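Local structure of VirX1 (Cyanophage Syn10, 6QGM) at residues E5-V10 / A219-D224; D66-C71 / D524-S529; A73-S78 / Y519-D524; K247-K252 / T415-W420; E352-T357 / M405-S410. The protein iodinates diverse substrates as a halogenase of a marine virus, probably flavin-dependent like other members of the tryptophan halogenase family. One frame throughout, in Å; residues are numbered along the deposited sequence.

Interaction 1 (E5-V10 / A219-D224); sequences ESVAIV and ADLYID
Ile223, Ala8 and Asp220 bury the largest areas where strands 6-10 and 221-224 run side by side in parallel, their axes 4.7 Å apart at closest and inclined by 21°. Ile223 has CG1 anti to its carbonyl carbon (chi1 -55°) and an extended tip, which brings CD1 to 3.4 Å from Val7 CG1 and 3.9 Å from Ile9 CG1. It crosses Val7 obliquely but lies alongside Ile9. Its N-H and C=O both turn to strand 6-10, bracketing Ile9: Ile223 N donates to Ala8 O at 2.9 Å in the carbonyl plane, and Ile223 O receives Val10 N almost along the C=O axis. On the other face, Ala8 CB touches Ala219 CB at 3.5 Å and meets the Tyr222 ring obliquely. Before the regular ladder begins, the Asp220 carboxylate grips the backbone: OD2 accepts from Glu5 N at 2.8 Å through its anti lone pair and from Ser6 N at 3.2 Å from above the carboxylate plane, two N-H groups that would help stabilise its charge. The pairing belongs to a Rossmann-type sheet, with strand 6-10 leading into a glycine-rich turn consistent with dinucleotide binding. Strand 31-36 flanks 6-10 on its far edge, helix 14-26 packs over Ile9 and Ile223, and helix 231-236 lies against Val10 and Tyr222.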
# COMPACT_ATOMS: atom_id res chain seq x y z
N GLU B 5 23.29 -22.66 -20.72
CA GLU B 5 24.74 -22.98 -20.73
C GLU B 5 25.46 -22.07 -21.73
O GLU B 5 26.61 -21.68 -21.46
CB GLU B 5 24.98 -24.45 -21.06
CG GLU B 5 24.37 -25.41 -20.05
CD GLU B 5 24.79 -26.86 -20.24
OE1 GLU B 5 24.81 -27.31 -21.41
OE2 GLU B 5 25.08 -27.56 -19.22
N SER B 6 24.82 -21.75 -22.85
CA SER B 6 25.41 -20.91 -23.91
C SER B 6 24.50 -19.72 -24.19
O SER B 6 23.27 -19.87 -24.08
CB SER B 6 25.68 -21.70 -25.16
OG SER B 6 24.46 -22.06 -25.77
N VAL B 7 25.10 -18.60 -24.57
CA VAL B 7 24.40 -17.32 -24.83
C VAL B 7 24.90 -16.75 -26.16
O VAL B 7 26.13 -16.76 -26.38
CB VAL B 7 24.60 -16.36 -23.63
CG1 VAL B 7 24.14 -14.95 -23.95
CG2 VAL B 7 23.89 -16.88 -22.39
N ALA B 8 23.98 -16.31 -27.01
CA ALA B 8 24.25 -15.57 -28.27
C ALA B 8 23.72 -14.14 -28.13
O ALA B 8 22.49 -13.97 -28.08
CB ALA B 8 23.62 -16.28 -29.43
N ILE B 9 24.62 -13.16 -28.03
CA ILE B 9 24.27 -11.71 -28.00
C ILE B 9 24.27 -11.20 -29.44
O ILE B 9 25.31 -11.32 -30.10
CB ILE B 9 25.24 -10.94 -27.09
CG1 ILE B 9 25.22 -11.49 -25.66
CG2 ILE B 9 24.91 -9.46 -27.11
CD1 ILE B 9 26.53 -11.32 -24.91
N VAL B 10 23.15 -10.67 -29.93
CA VAL B 10 23.08 -10.03 -31.27
C VAL B 10 23.15 -8.51 -31.07
O VAL B 10 22.28 -7.97 -30.34
CB VAL B 10 21.82 -10.44 -32.04
CG1 VAL B 10 21.77 -9.84 -33.44
CG2 VAL B 10 21.69 -11.96 -32.10
N ALA B 219 22.09 -21.37 -29.56
CA ALA B 219 22.30 -20.89 -28.19
C ALA B 219 21.08 -21.26 -27.35
O ALA B 219 20.00 -21.43 -27.95
CB ALA B 219 22.54 -19.39 -28.18
N ASP B 220 21.25 -21.41 -26.04
CA ASP B 220 20.15 -21.70 -25.08
C ASP B 220 19.35 -20.41 -24.86
O ASP B 220 18.13 -20.48 -24.71
CB ASP B 220 20.67 -22.26 -23.75
CG ASP B 220 21.36 -23.61 -23.85
OD1 ASP B 220 20.95 -24.45 -24.68
OD2 ASP B 220 22.32 -23.81 -23.07
N LEU B 221 20.04 -19.27 -24.87
CA LEU B 221 19.44 -17.92 -24.67
C LEU B 221 20.02 -16.96 -25.70
O LEU B 221 21.25 -16.91 -25.86
CB LEU B 221 19.75 -17.42 -23.26
CG LEU B 221 19.10 -16.08 -22.91
CD1 LEU B 221 17.60 -16.26 -22.72
CD2 LEU B 221 19.76 -15.45 -21.69
N TYR B 222 19.14 -16.20 -26.35
CA TYR B 222 19.48 -15.15 -27.34
C TYR B 222 19.21 -13.79 -26.70
O TYR B 222 18.13 -13.60 -26.13
CB TYR B 222 18.67 -15.39 -28.62
CG TYR B 222 18.99 -16.69 -29.29
CD1 TYR B 222 18.41 -17.88 -28.87
CD2 TYR B 222 19.89 -16.73 -30.35
CE1 TYR B 222 18.72 -19.09 -29.49
CE2 TYR B 222 20.20 -17.93 -30.98
CZ TYR B 222 19.61 -19.10 -30.56
OH TYR B 222 19.92 -20.28 -31.17
N ILE B 223 20.18 -12.89 -26.76
CA ILE B 223 20.07 -11.54 -26.15
C ILE B 223 20.02 -10.52 -27.28
O ILE B 223 20.93 -10.53 -28.14
CB ILE B 223 21.23 -11.28 -25.16
CG1 ILE B 223 21.29 -12.38 -24.09
CG2 ILE B 223 21.09 -9.90 -24.52
CD1 ILE B 223 22.34 -12.18 -23.05
N ASP B 224 18.96 -9.72 -27.30
CA ASP B 224 18.74 -8.71 -28.36
C ASP B 224 19.36 -7.39 -27.92
O ASP B 224 18.77 -6.70 -27.09
CB ASP B 224 17.25 -8.55 -28.66
CG ASP B 224 16.98 -7.63 -29.83
OD1 ASP B 224 17.90 -6.85 -30.19
OD2 ASP B 224 15.86 -7.70 -30.38

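Interaction 2 (D66-C71 / D524-S529)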
# COMPACT_ATOMS: atom_id res chain seq x y z
N ASP B 66 41.86 3.72 -15.89
CA ASP B 66 42.10 2.73 -16.97
C ASP B 66 41.15 2.94 -18.16
O ASP B 66 41.64 2.98 -19.31
CB ASP B 66 41.96 1.30 -16.44
CG ASP B 66 42.98 0.93 -15.37
OD1 ASP B 66 43.98 1.65 -15.22
OD2 ASP B 66 42.76 -0.07 -14.69
N TRP B 67 39.85 3.03 -17.89
CA TRP B 67 38.79 2.99 -18.93
C TRP B 67 38.42 4.40 -19.42
O TRP B 67 38.06 4.53 -20.60
CB TRP B 67 37.56 2.20 -18.44
CG TRP B 67 36.73 2.89 -17.40
CD1 TRP B 67 36.80 2.73 -16.04
CD2 TRP B 67 35.68 3.84 -17.64
NE1 TRP B 67 35.87 3.52 -15.43
CE2 TRP B 67 35.18 4.22 -16.38
CE3 TRP B 67 35.13 4.43 -18.79
CZ2 TRP B 67 34.12 5.13 -16.25
CZ3 TRP B 67 34.11 5.34 -18.65
CH2 TRP B 67 33.62 5.69 -17.40
N MET B 68 38.53 5.43 -18.58
CA MET B 68 38.03 6.79 -18.94
C MET B 68 38.77 7.32 -20.17
O MET B 68 38.14 7.74 -21.13
CB MET B 68 38.13 7.76 -17.77
CG MET B 68 37.09 7.51 -16.71
SD MET B 68 36.99 8.70 -15.36
CE MET B 68 36.39 10.14 -16.26
N PRO B 69 40.11 7.30 -20.22
CA PRO B 69 40.83 7.82 -21.37
C PRO B 69 40.56 7.05 -22.67
O PRO B 69 40.60 7.63 -23.71
CB PRO B 69 42.31 7.71 -20.98
CG PRO B 69 42.27 7.62 -19.47
CD PRO B 69 41.03 6.80 -19.18
N ALA B 70 40.26 5.75 -22.56
CA ALA B 70 40.01 4.86 -23.71
C ALA B 70 38.70 5.22 -24.43
O ALA B 70 38.50 4.73 -25.55
CB ALA B 70 40.02 3.43 -23.26
N CYS B 71 37.82 6.02 -23.83
CA CYS B 71 36.54 6.43 -24.47
C CYS B 71 36.21 7.90 -24.20
O CYS B 71 35.00 8.20 -24.07
CB CYS B 71 35.41 5.52 -24.03
SG CYS B 71 35.09 5.50 -22.24
N ASP B 524 45.35 15.72 -14.54
CA ASP B 524 46.36 15.37 -13.51
C ASP B 524 46.08 13.97 -12.96
O ASP B 524 47.06 13.23 -12.79
CB ASP B 524 46.42 16.44 -12.42
CG ASP B 524 46.84 17.80 -12.96
OD1 ASP B 524 47.65 17.82 -13.91
OD2 ASP B 524 46.34 18.83 -12.44
N GLU B 525 44.81 13.60 -12.75
CA GLU B 525 44.43 12.34 -12.05
C GLU B 525 44.18 11.18 -13.03
O GLU B 525 44.43 10.04 -12.63
CB GLU B 525 43.16 12.54 -11.22
CG GLU B 525 43.19 13.73 -10.30
CD GLU B 525 44.27 13.72 -9.23
OE1 GLU B 525 44.41 12.70 -8.56
OE2 GLU B 525 44.97 14.74 -9.09
N ILE B 526 43.63 11.44 -14.22
CA ILE B 526 43.08 10.36 -15.10
C ILE B 526 43.89 10.27 -16.39
O ILE B 526 44.40 9.17 -16.66
CB ILE B 526 41.58 10.59 -15.40
CG1 ILE B 526 40.68 10.37 -14.17
CG2 ILE B 526 41.12 9.76 -16.59
CD1 ILE B 526 40.94 9.13 -13.35
N TYR B 527 43.98 11.36 -17.15
CA TYR B 527 44.58 11.39 -18.50
C TYR B 527 46.11 11.45 -18.35
O TYR B 527 46.78 10.54 -18.89
CB TYR B 527 43.92 12.49 -19.35
CG TYR B 527 42.55 12.12 -19.86
CD1 TYR B 527 42.39 11.50 -21.09
CD2 TYR B 527 41.41 12.40 -19.13
CE1 TYR B 527 41.14 11.14 -21.56
CE2 TYR B 527 40.15 12.05 -19.59
CZ TYR B 527 40.01 11.41 -20.81
OH TYR B 527 38.78 11.06 -21.27
N GLY B 528 46.64 12.40 -17.57
CA GLY B 528 48.09 12.65 -17.47
C GLY B 528 48.58 13.54 -18.60
O GLY B 528 49.79 13.55 -18.84
N SER B 529 47.65 14.21 -19.31
CA SER B 529 47.90 14.87 -20.63
C SER B 529 46.66 15.61 -21.16
O SER B 529 45.73 15.85 -20.36
CB SER B 529 48.35 13.81 -21.62
OG SER B 529 48.31 14.33 -22.95
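The C-terminal end of helix 518-527 packs here against Met68 and Pro69. Ile526 has CG2 anti to its backbone N, and this branch does the touching, lying 3.8 Å from Met68 CB and also 3.8 Å from Pro69 CG. The side chains of Pro69 and Ile526 cross at about a right angle, and the CG2 methyl meets the pyrrolidine ring at CG, with CD close behind. A wider, pi-type turn at 524-527 closes the helix, and Gly528, with positive phi, is the first residue to leave it. Next to this turn, the Tyr527 ring turns one face to Pro69: CE1 lies 3.3 Å from Pro69 CA, and Pro69 CG stands 4.2 Å above the ring plane, offset toward the rim. The ring gets there with CG anti to its carbonyl carbon (chi1 -77°). At its far end, Tyr527 OH lies 3.4 Å from Met68 O and is hydrogen-bonded to Ala73 O, while the ring also stacks with Trp287.

Interaction 3 (A73-S78 / Y519-D524); sequences ATYKNS and YEFLRD
Strand 74-76, an outer member of a three-stranded antiparallel sheet, meets helix 518-527 near the C-terminus of the chain. The axes of 74-76 and 519-524 approach to 9.1 Å at 133° between their directions, so side chains rather than backbones make the contact. Aliphatic packing centres on Leu522, whose forked end divides between two strand residues: CD1 lies 3.7 Å from Thr74 CB, and CD2 lies 3.5 Å from Tyr75 CD2. Leu522 crosses Thr74 obliquely, whereas it and Tyr75 slide past each other in opposite directions. The aromatic contribution is an oblique pair, Tyr75 with Phe521, with centroids 5.9 Å apart, planes at 78° and Tyr75 CE2 to Phe521 CE1 at 3.9 Å. Polar ends are satisfied by residues elsewhere: Tyr75 OH by Asp64 and Thr74 OG1 by Pro285 O. The backbone Tyr75 N is bonded to His518 NE2, at the start of the same helix. Within the helix, Arg523 holds Asp524 side-on in a salt bridge, with NE 3.2 Å from OD1, which it meets from above the carboxylate plane, and NH2 3.2 Å from OD2, taken on its syn lone pair.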
# COMPACT_ATOMS: atom_id res chain seq x y z
N ALA B 73 36.15 9.87 -21.87
CA ALA B 73 35.19 10.04 -20.76
C ALA B 73 35.57 11.30 -19.99
O ALA B 73 36.77 11.65 -19.96
CB ALA B 73 35.17 8.83 -19.87
N THR B 74 34.57 11.97 -19.43
CA THR B 74 34.74 13.04 -18.41
C THR B 74 33.81 12.72 -17.25
O THR B 74 33.05 11.73 -17.37
CB THR B 74 34.52 14.43 -19.01
OG1 THR B 74 33.13 14.59 -19.30
CG2 THR B 74 35.35 14.67 -20.25
N TYR B 75 33.92 13.49 -16.17
CA TYR B 75 33.15 13.30 -14.91
C TYR B 75 31.86 14.12 -14.96
O TYR B 75 31.80 15.13 -15.68
CB TYR B 75 34.00 13.68 -13.69
CG TYR B 75 35.02 12.64 -13.28
CD1 TYR B 75 34.61 11.40 -12.81
CD2 TYR B 75 36.38 12.89 -13.35
CE1 TYR B 75 35.52 10.44 -12.41
CE2 TYR B 75 37.30 11.94 -12.94
CZ TYR B 75 36.87 10.71 -12.48
OH TYR B 75 37.76 9.76 -12.09
N LYS B 76 30.88 13.67 -14.19
CA LYS B 76 29.52 14.27 -14.12
C LYS B 76 29.02 14.24 -12.66
O LYS B 76 28.85 13.14 -12.11
CB LYS B 76 28.59 13.48 -15.03
CG LYS B 76 27.18 14.02 -15.12
CD LYS B 76 26.18 12.96 -15.51
CE LYS B 76 24.76 13.41 -15.32
NZ LYS B 76 23.84 12.29 -15.56
N ASN B 77 28.76 15.42 -12.09
CA ASN B 77 28.40 15.59 -10.66
C ASN B 77 26.92 15.98 -10.52
O ASN B 77 26.41 15.90 -9.39
CB ASN B 77 29.33 16.60 -10.00
CG ASN B 77 30.72 16.05 -9.80
OD1 ASN B 77 31.47 15.89 -10.77
ND2 ASN B 77 31.07 15.72 -8.57
N SER B 78 26.26 16.37 -11.61
CA SER B 78 24.89 16.94 -11.59
C SER B 78 24.27 16.90 -12.99
O SER B 78 25.03 16.93 -13.98
CB SER B 78 24.92 18.35 -11.05
OG SER B 78 23.60 18.86 -10.89
N TYR B 519 38.65 19.99 -15.68
CA TYR B 519 39.67 19.75 -16.73
C TYR B 519 41.01 19.43 -16.06
O TYR B 519 41.65 18.42 -16.40
CB TYR B 519 39.75 20.94 -17.69
CG TYR B 519 41.01 20.91 -18.50
CD1 TYR B 519 41.14 20.08 -19.59
CD2 TYR B 519 42.11 21.67 -18.12
CE1 TYR B 519 42.34 19.99 -20.28
CE2 TYR B 519 43.31 21.59 -18.80
CZ TYR B 519 43.43 20.75 -19.89
OH TYR B 519 44.59 20.67 -20.60
N GLU B 520 41.42 20.29 -15.12
CA GLU B 520 42.68 20.12 -14.34
C GLU B 520 42.66 18.74 -13.66
O GLU B 520 43.66 18.03 -13.78
CB GLU B 520 42.85 21.23 -13.31
CG GLU B 520 43.19 22.58 -13.92
CD GLU B 520 43.19 23.74 -12.92
OE1 GLU B 520 42.45 23.65 -11.91
OE2 GLU B 520 44.03 24.69 -13.10
N PHE B 521 41.56 18.37 -13.00
CA PHE B 521 41.44 17.08 -12.26
C PHE B 521 41.66 15.94 -13.25
O PHE B 521 42.48 15.06 -12.96
CB PHE B 521 40.09 16.93 -11.55
CG PHE B 521 40.01 15.74 -10.62
CD1 PHE B 521 39.74 14.46 -11.09
CD2 PHE B 521 40.22 15.90 -9.26
CE1 PHE B 521 39.67 13.38 -10.23
CE2 PHE B 521 40.14 14.82 -8.40
CZ PHE B 521 39.87 13.56 -8.88
N LEU B 522 40.95 15.95 -14.39
CA LEU B 522 41.02 14.90 -15.42
C LEU B 522 42.47 14.80 -15.92
O LEU B 522 43.00 13.67 -16.01
CB LEU B 522 40.05 15.22 -16.56
CG LEU B 522 38.56 14.92 -16.30
CD1 LEU B 522 37.67 15.53 -17.38
CD2 LEU B 522 38.32 13.42 -16.21
N ARG B 523 43.08 15.95 -16.22
CA ARG B 523 44.44 16.05 -16.80
C ARG B 523 45.45 15.41 -15.84
O ARG B 523 46.28 14.60 -16.31
CB ARG B 523 44.79 17.51 -17.09
CG ARG B 523 46.12 17.70 -17.81
CD ARG B 523 46.55 19.15 -17.79
NE ARG B 523 46.75 19.57 -16.41
CZ ARG B 523 46.68 20.82 -15.97
NH1 ARG B 523 46.45 21.82 -16.82
NH2 ARG B 523 46.81 21.07 -14.68
N ASP B 524 45.35 15.72 -14.54
CA ASP B 524 46.36 15.37 -13.51
C ASP B 524 46.08 13.97 -12.96
O ASP B 524 47.06 13.23 -12.79
CB ASP B 524 46.42 16.44 -12.42
CG ASP B 524 46.84 17.80 -12.96
OD1 ASP B 524 47.65 17.82 -13.91
OD2 ASP B 524 46.34 18.83 -12.44

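Interaction 4 (K247-K252 / T415-W420)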
# COMPACT_ATOMS: atom_id res chain seq x y z
N LYS B 247 2.10 10.68 -21.85
CA LYS B 247 2.70 11.62 -20.84
C LYS B 247 3.98 12.31 -21.38
O LYS B 247 4.36 13.39 -20.83
CB LYS B 247 3.00 10.91 -19.52
CG LYS B 247 3.82 9.64 -19.65
CD LYS B 247 3.85 8.83 -18.40
CE LYS B 247 4.87 7.73 -18.49
NZ LYS B 247 4.85 6.91 -17.26
N LEU B 248 4.64 11.71 -22.37
CA LEU B 248 5.86 12.27 -22.99
C LEU B 248 5.62 12.44 -24.49
O LEU B 248 5.40 11.43 -25.17
CB LEU B 248 7.04 11.33 -22.70
CG LEU B 248 7.42 11.19 -21.24
CD1 LEU B 248 8.34 9.99 -21.03
CD2 LEU B 248 8.08 12.47 -20.73
N ALA B 249 5.69 13.68 -24.97
CA ALA B 249 5.32 14.07 -26.35
C ALA B 249 6.48 13.82 -27.33
O ALA B 249 6.22 13.80 -28.53
CB ALA B 249 4.89 15.51 -26.36
N ASN B 250 7.70 13.66 -26.83
CA ASN B 250 8.93 13.64 -27.68
C ASN B 250 9.06 12.27 -28.36
O ASN B 250 9.12 11.27 -27.66
CB ASN B 250 10.16 14.08 -26.86
CG ASN B 250 10.05 15.51 -26.39
OD1 ASN B 250 9.30 16.28 -26.98
ND2 ASN B 250 10.79 15.87 -25.36
N ASP B 251 9.06 12.26 -29.68
CA ASP B 251 9.07 11.02 -30.51
C ASP B 251 10.20 11.07 -31.54
O ASP B 251 10.36 10.08 -32.27
CB ASP B 251 7.71 10.85 -31.18
CG ASP B 251 7.32 12.04 -32.04
OD1 ASP B 251 7.87 13.14 -31.80
OD2 ASP B 251 6.47 11.86 -32.93
N LYS B 252 10.96 12.17 -31.59
CA LYS B 252 12.09 12.37 -32.54
C LYS B 252 13.32 12.86 -31.77
O LYS B 252 13.15 13.52 -30.71
CB LYS B 252 11.71 13.43 -33.57
CG LYS B 252 10.43 13.16 -34.35
CD LYS B 252 10.42 11.80 -35.02
CE LYS B 252 9.21 11.58 -35.89
NZ LYS B 252 9.56 10.89 -37.16
N THR B 415 4.77 28.36 -25.97
CA THR B 415 4.53 27.67 -27.26
C THR B 415 3.41 26.67 -27.08
O THR B 415 3.05 26.32 -25.95
CB THR B 415 5.80 26.98 -27.76
OG1 THR B 415 6.12 25.91 -26.89
CG2 THR B 415 6.98 27.92 -27.84
N PRO B 416 2.80 26.19 -28.18
CA PRO B 416 1.76 25.16 -28.09
C PRO B 416 2.29 23.89 -27.42
O PRO B 416 1.53 23.26 -26.70
CB PRO B 416 1.34 24.93 -29.54
CG PRO B 416 1.71 26.22 -30.24
CD PRO B 416 2.97 26.68 -29.55
N TYR B 417 3.57 23.57 -27.62
CA TYR B 417 4.23 22.39 -27.00
C TYR B 417 4.15 22.50 -25.48
O TYR B 417 3.71 21.53 -24.83
CB TYR B 417 5.67 22.24 -27.47
CG TYR B 417 6.44 21.13 -26.79
CD1 TYR B 417 6.38 19.83 -27.23
CD2 TYR B 417 7.26 21.41 -25.71
CE1 TYR B 417 7.09 18.82 -26.60
CE2 TYR B 417 7.99 20.42 -25.08
CZ TYR B 417 7.90 19.11 -25.52
OH TYR B 417 8.61 18.13 -24.90
N TRP B 418 4.55 23.65 -24.93
CA TRP B 418 4.63 23.88 -23.47
C TRP B 418 3.22 24.10 -22.91
O TRP B 418 2.98 23.66 -21.77
CB TRP B 418 5.60 25.04 -23.15
CG TRP B 418 7.02 24.60 -23.25
CD1 TRP B 418 7.92 24.92 -24.22
CD2 TRP B 418 7.69 23.69 -22.36
NE1 TRP B 418 9.11 24.29 -23.99
CE2 TRP B 418 9.00 23.52 -22.86
CE3 TRP B 418 7.32 23.02 -21.19
CZ2 TRP B 418 9.93 22.70 -22.23
CZ3 TRP B 418 8.23 22.21 -20.57
CH2 TRP B 418 9.52 22.07 -21.07
N LYS B 419 2.32 24.72 -23.68
CA LYS B 419 0.89 24.85 -23.28
C LYS B 419 0.33 23.43 -23.11
O LYS B 419 -0.37 23.20 -22.11
CB LYS B 419 0.11 25.73 -24.24
CG LYS B 419 -0.98 26.55 -23.56
CD LYS B 419 -1.90 27.28 -24.50
CE LYS B 419 -3.35 27.34 -24.02
NZ LYS B 419 -4.32 27.28 -25.15
N TRP B 420 0.69 22.49 -24.00
CA TRP B 420 0.21 21.08 -23.90
C TRP B 420 0.76 20.42 -22.64
O TRP B 420 -0.02 19.76 -21.92
CB TRP B 420 0.56 20.23 -25.12
CG TRP B 420 0.01 18.84 -24.99
CD1 TRP B 420 -1.27 18.44 -25.25
CD2 TRP B 420 0.69 17.67 -24.50
NE1 TRP B 420 -1.44 17.12 -24.95
CE2 TRP B 420 -0.24 16.61 -24.51
CE3 TRP B 420 1.99 17.43 -24.04
CZ2 TRP B 420 0.10 15.32 -24.09
CZ3 TRP B 420 2.33 16.14 -23.64
CH2 TRP B 420 1.39 15.11 -23.66
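Although the side chains of Asn250 and Tyr417 cross at about a right angle, the amide and the phenol ring lie nearly parallel, their planes 6° apart. Tyr417 OH donates to Asn250 OD1 at 2.9 Å, but it comes from above the carbonyl plane and at a C=O...donor angle of 102°, so no lone pair is well addressed. The amide is steadied from its other end, where Asn250 ND2 is hydrogen-bonded to Glu352 OE1. Tyr417 has CG anti to its backbone N (chi1 175°), and Trp420, three residues on in the helix, adopts the same first torsion; both rings therefore project from one flank toward the 247-252 loop. Ala249 CB fits between them, 4.0 Å from Tyr417 CE1 and 3.8 Å from Trp420 CZ3, meeting both rings obliquely. The helix itself starts at an N-cap, with a weak bond of 3.4 Å from Trp418 N to Thr415 OG1. Trp418 packs against its neighbour too, one face lying under Tyr417 CD2. The contact thus fixes the first turn of helix 416-424 to the loop before strand 252-258, which enters its sheet through a classic beta bulge, Asp251 and Lys252 both opposite Tyr296 of strand 290-296. Helix 382-408 flanks both partners: Lys247 NZ is bonded to Ser400 OG and forms a salt bridge with Asp401, both of that helix, and Tyr417 rests on its Tyr407.

Interaction 5 (E352-T357 / M405-S410); sequences EPLEST and MHYAYS
Glu352 carries CG in the crowded position between backbone N and carbonyl carbon (chi1 62°) and then runs extended, whereas Glu355 folds at chi2 (-62°); the two carboxylates so reach two adjacent residues of one helix end. Tyr407 and Glu352 meet tip to tip, the hydroxyl donating to Glu352 OE2 at 2.7 Å from above the carboxylate plane. His406 NE2 donates to Glu355 OE2 at 2.4 Å, near the imidazole plane and on the anti lone pair. These glutamates belong to the EPLEST loop, which in this tryptophan halogenase relative links strand 349-350 to helix 360-373 and is fastened here to the end of helix 382-408. Between the two polar pairs, Leu354 CD2 rests 3.6 Å from His406 CB and 4.0 Å from Tyr407 CE2. At the other ring nitrogen, His406 ND1 is hydrogen-bonded to Phe402 O; with acceptors at both nitrogens, the ring is probably protonated. Glu352 OE1 also accepts from Trp280 NE1.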
# COMPACT_ATOMS: atom_id res chain seq x y z
N GLU B 352 13.63 9.27 -23.20
CA GLU B 352 14.48 10.40 -23.64
C GLU B 352 15.41 10.72 -22.48
O GLU B 352 14.98 10.69 -21.33
CB GLU B 352 13.62 11.58 -24.08
CG GLU B 352 12.74 12.18 -22.97
CD GLU B 352 11.98 13.40 -23.43
OE1 GLU B 352 12.44 14.01 -24.40
OE2 GLU B 352 10.91 13.68 -22.91
N PRO B 353 16.71 11.01 -22.73
CA PRO B 353 17.71 11.07 -21.65
C PRO B 353 17.72 12.37 -20.82
O PRO B 353 18.77 12.87 -20.54
CB PRO B 353 19.02 10.89 -22.41
CG PRO B 353 18.73 11.63 -23.72
CD PRO B 353 17.28 11.31 -24.05
N LEU B 354 16.55 12.87 -20.44
CA LEU B 354 16.39 14.09 -19.61
C LEU B 354 16.87 13.80 -18.18
O LEU B 354 17.30 14.74 -17.49
CB LEU B 354 14.91 14.52 -19.62
CG LEU B 354 14.62 15.85 -18.93
CD1 LEU B 354 15.38 16.98 -19.59
CD2 LEU B 354 13.13 16.15 -18.92
N GLU B 355 16.81 12.53 -17.75
CA GLU B 355 17.34 12.10 -16.44
C GLU B 355 18.49 11.11 -16.68
O GLU B 355 18.74 10.26 -15.83
CB GLU B 355 16.19 11.55 -15.59
CG GLU B 355 15.43 12.63 -14.85
CD GLU B 355 16.25 13.43 -13.83
OE1 GLU B 355 17.17 12.83 -13.23
OE2 GLU B 355 15.97 14.65 -13.65
N SER B 356 19.22 11.30 -17.77
CA SER B 356 20.47 10.57 -18.12
C SER B 356 20.23 9.09 -17.94
O SER B 356 21.05 8.40 -17.32
CB SER B 356 21.62 11.05 -17.28
OG SER B 356 21.75 12.47 -17.38
N THR B 357 19.11 8.63 -18.48
CA THR B 357 18.51 7.30 -18.22
C THR B 357 18.85 6.37 -19.41
O THR B 357 18.60 5.16 -19.30
CB THR B 357 17.05 7.53 -17.80
OG1 THR B 357 16.40 6.30 -17.49
CG2 THR B 357 16.23 8.32 -18.80
N MET B 405 7.34 14.52 -14.99
CA MET B 405 7.15 15.56 -13.94
C MET B 405 7.97 16.81 -14.26
O MET B 405 7.53 17.90 -13.87
CB MET B 405 7.53 15.01 -12.57
CG MET B 405 6.48 14.10 -11.98
SD MET B 405 6.79 13.66 -10.27
CE MET B 405 5.39 12.60 -9.93
N HIS B 406 9.11 16.67 -14.95
CA HIS B 406 9.98 17.80 -15.39
C HIS B 406 9.20 18.77 -16.30
O HIS B 406 9.49 19.98 -16.27
CB HIS B 406 11.22 17.31 -16.15
CG HIS B 406 12.17 16.51 -15.33
ND1 HIS B 406 11.81 15.36 -14.68
CD2 HIS B 406 13.49 16.67 -15.10
CE1 HIS B 406 12.85 14.86 -14.04
NE2 HIS B 406 13.89 15.64 -14.29
N TYR B 407 8.28 18.23 -17.10
CA TYR B 407 7.43 19.00 -18.05
C TYR B 407 6.20 19.52 -17.31
O TYR B 407 5.87 20.71 -17.41
CB TYR B 407 7.02 18.13 -19.24
CG TYR B 407 8.15 17.66 -20.13
CD1 TYR B 407 8.70 18.50 -21.07
CD2 TYR B 407 8.63 16.36 -20.05
CE1 TYR B 407 9.73 18.08 -21.91
CE2 TYR B 407 9.66 15.92 -20.87
CZ TYR B 407 10.21 16.79 -21.80
OH TYR B 407 11.22 16.37 -22.63
N ALA B 408 5.53 18.62 -16.58
CA ALA B 408 4.18 18.81 -16.02
C ALA B 408 4.12 20.06 -15.14
O ALA B 408 3.07 20.74 -15.15
CB ALA B 408 3.81 17.58 -15.23
N TYR B 409 5.20 20.34 -14.39
CA TYR B 409 5.25 21.37 -13.33
C TYR B 409 5.93 22.65 -13.83
O TYR B 409 6.01 23.59 -13.05
CB TYR B 409 5.93 20.78 -12.10
CG TYR B 409 5.05 19.79 -11.38
CD1 TYR B 409 3.96 20.23 -10.64
CD2 TYR B 409 5.28 18.43 -11.46
CE1 TYR B 409 3.15 19.34 -9.96
CE2 TYR B 409 4.46 17.52 -10.82
CZ TYR B 409 3.38 17.99 -10.07
OH TYR B 409 2.54 17.11 -9.47
N SER B 410 6.38 22.68 -15.09
CA SER B 410 7.00 23.89 -15.70
C SER B 410 6.00 25.05 -15.67
O SER B 410 4.77 24.78 -15.64
CB SER B 410 7.48 23.64 -17.09
OG SER B 410 7.94 24.84 -17.68

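In the fold
Interactions 2 and 3 use successive turns of helix 518-527, share Asp524 and have centres about 9 Å apart; Tyr527 OH reaches Ala73 O at 2.5 Å to join them. Interactions 4 and 5, centres about 12 Å apart, form a second cluster, tied by Asn250 ND2 to Glu352 OE1 at 2.7 Å. A bond of 2.8 Å from Lys76 NZ to Ser356 OG connects interactions 3 and 5. In related flavin-dependent halogenases a lysine and a glutamate are key catalytic residues, and this meeting of strand and EPLEST loop probably lies in the corresponding region. Interaction 1, in the probable flavin-binding sheet, stays apart, about 14 Å from interaction 5 between nearest atoms.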